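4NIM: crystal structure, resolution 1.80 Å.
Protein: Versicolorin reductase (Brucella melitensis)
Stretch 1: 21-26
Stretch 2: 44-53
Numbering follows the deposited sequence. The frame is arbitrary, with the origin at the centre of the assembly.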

# COMPACT_ATOMS: atom_id res chain seq x y z
N THR A 21 -5.62 -0.49 -2.45
CA THR A 21 -5.28 -1.34 -3.58
C THR A 21 -4.95 -2.75 -3.07
O THR A 21 -4.79 -2.96 -1.87
CB THR A 21 -4.09 -0.76 -4.38
OG1 THR A 21 -2.92 -0.68 -3.54
CG2 THR A 21 -4.45 0.64 -4.94
N GLY A 22 -4.88 -3.71 -3.98
CA GLY A 22 -4.50 -5.09 -3.68
C GLY A 22 -5.58 -5.70 -2.79
O GLY A 22 -5.28 -6.52 -1.91
N SER A 23 -6.81 -5.35 -3.08
CA SER A 23 -7.91 -5.53 -2.14
C SER A 23 -8.94 -6.58 -2.51
O SER A 23 -10.02 -6.65 -1.89
CB SER A 23 -8.56 -4.18 -1.84
OG SER A 23 -8.71 -3.40 -3.02
N THR A 24 -8.63 -7.43 -3.49
CA THR A 24 -9.50 -8.57 -3.80
C THR A 24 -9.17 -9.80 -2.93
O THR A 24 -9.89 -10.81 -2.94
CB THR A 24 -9.46 -8.95 -5.30
OG1 THR A 24 -8.15 -9.38 -5.68
CG2 THR A 24 -9.84 -7.78 -6.16
N GLN A 25 -8.09 -9.69 -2.18
CA GLN A 25 -7.63 -10.77 -1.31
C GLN A 25 -6.46 -10.24 -0.48
O GLN A 25 -6.02 -9.09 -0.63
CB GLN A 25 -7.20 -11.94 -2.17
CG GLN A 25 -6.20 -11.56 -3.27
CD GLN A 25 -5.98 -12.70 -4.24
OE1 GLN A 25 -6.65 -13.73 -4.17
NE2 GLN A 25 -5.04 -12.52 -5.16
N GLY A 26 -5.97 -11.10 0.41
CA GLY A 26 -4.71 -10.85 1.09
C GLY A 26 -4.74 -9.60 1.94
O GLY A 26 -5.75 -9.29 2.59
N VAL A 44 -13.11 2.11 -1.76
CA VAL A 44 -12.92 1.76 -3.14
C VAL A 44 -11.87 0.70 -3.10
O VAL A 44 -10.75 0.94 -2.59
CB VAL A 44 -12.43 2.95 -3.99
CG1 VAL A 44 -12.26 2.54 -5.44
CG2 VAL A 44 -13.45 4.07 -3.91
N ILE A 45 -12.23 -0.46 -3.60
CA ILE A 45 -11.32 -1.59 -3.70
C ILE A 45 -11.07 -1.96 -5.15
O ILE A 45 -11.82 -1.56 -6.06
CB ILE A 45 -11.81 -2.83 -2.91
CG1 ILE A 45 -13.25 -3.20 -3.30
CG2 ILE A 45 -11.70 -2.56 -1.41
CD1 ILE A 45 -13.57 -4.63 -3.02
N CYS A 46 -10.01 -2.72 -5.39
CA CYS A 46 -9.61 -2.96 -6.78
C CYS A 46 -8.66 -4.12 -6.96
O CYS A 46 -8.01 -4.58 -6.02
CB CYS A 46 -8.96 -1.70 -7.38
SG CYS A 46 -7.46 -1.15 -6.51
N GLY A 47 -8.62 -4.60 -8.20
CA GLY A 47 -7.85 -5.77 -8.55
C GLY A 47 -8.24 -6.34 -9.91
O GLY A 47 -9.00 -5.74 -10.65
N ARG A 48 -7.69 -7.49 -10.23
CA ARG A 48 -7.86 -8.10 -11.52
C ARG A 48 -9.13 -8.94 -11.61
O ARG A 48 -9.80 -8.92 -12.63
CB ARG A 48 -6.63 -8.95 -11.85
CG ARG A 48 -5.33 -8.15 -11.79
CD ARG A 48 -4.15 -9.00 -12.23
NE ARG A 48 -4.38 -9.47 -13.59
CZ ARG A 48 -3.92 -8.89 -14.71
NH1 ARG A 48 -3.16 -7.80 -14.67
NH2 ARG A 48 -4.23 -9.44 -15.88
N SER A 49 -9.46 -9.68 -10.56
CA SER A 49 -10.58 -10.60 -10.63
C SER A 49 -11.92 -9.89 -10.40
O SER A 49 -12.18 -9.36 -9.34
CB SER A 49 -10.40 -11.73 -9.62
OG SER A 49 -11.63 -12.43 -9.43
N ALA A 50 -12.77 -9.87 -11.41
CA ALA A 50 -14.13 -9.38 -11.24
C ALA A 50 -14.90 -10.11 -10.12
O ALA A 50 -15.58 -9.48 -9.32
CB ALA A 50 -14.87 -9.47 -12.55
N GLU A 51 -14.79 -11.44 -10.09
CA GLU A 51 -15.58 -12.25 -9.18
C GLU A 51 -15.17 -12.00 -7.73
O GLU A 51 -16.02 -11.76 -6.87
CB GLU A 51 -15.48 -13.74 -9.56
N LYS A 52 -13.88 -12.09 -7.45
CA LYS A 52 -13.39 -11.81 -6.11
C LYS A 52 -13.74 -10.39 -5.71
O LYS A 52 -14.14 -10.13 -4.57
CB LYS A 52 -11.88 -12.02 -6.03
CG LYS A 52 -11.44 -13.48 -6.04
CD LYS A 52 -9.93 -13.60 -6.22
CE LYS A 52 -9.43 -14.95 -5.75
NZ LYS A 52 -8.07 -15.22 -6.29
N GLY A 53 -13.62 -9.45 -6.66
CA GLY A 53 -13.94 -8.05 -6.38
C GLY A 53 -15.38 -7.87 -5.96
O GLY A 53 -15.66 -7.24 -4.93
O HOH W 1 -5.23 -3.86 -6.92
O HOH W 2 -7.67 -10.16 -8.24

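The strongest polar contact joins Ser23 to the backbone of Cys46, at the point where the loop meets the strand 44-47. Cys46 N donates to Ser23 OG at 2.8 Å with an N-H...acceptor angle of 162°, and Ser23 N donates to Cys46 O at 3.3 Å and 160°. Both bonds are nearly linear, and together they engage the amide and the carbonyl of one strand residue. The chi1 of Ser23 (42°, p) and a CA-to-CB bond directed toward the strand bring the hydroxyl to this amide; they also set OG only 3.2 Å from Ile45 CB.

A third direct bond lies nearer the surface, where Lys52 NZ donates to Gln25 OE1 at 3.0 Å. The lysine is extended, with chi2 to chi4 all t, and the CA-to-CB bond of Gln25 points sideways, so its amide reaches the amine through the length of the side chain.

Two waters extend this network. Water 1 accepts from Gly22 N at 3.0 Å and donates weakly to Cys46 O, also at 3.0 Å. Water 2 lies 2.7 Å from Thr24 OG1, to which it is hydrogen-bonded, and accepts from Ser49 N at 3.0 Å. Ser49 in turn caps the helix: its OG accepts from Lys52 N at 3.0 Å and 164°.

Packing centres on Thr24, the residue with the largest covered area. Its CG2 sits 3.7 Å from Gly47 CA and 4.1 Å from Gly53 CA, while its CB lies 4.0 Å from Lys52 CB. An ideal CB on Gly47 would fall 2.4 Å from Thr24 CG2, a clash, so the bare glycine backbone makes room for the methyl. At the other end, Cys46 SG, although its CA-to-CB bond points away from the loop, packs 3.7 Å from Thr21 CA and 3.8 Å from Thr21 CG2.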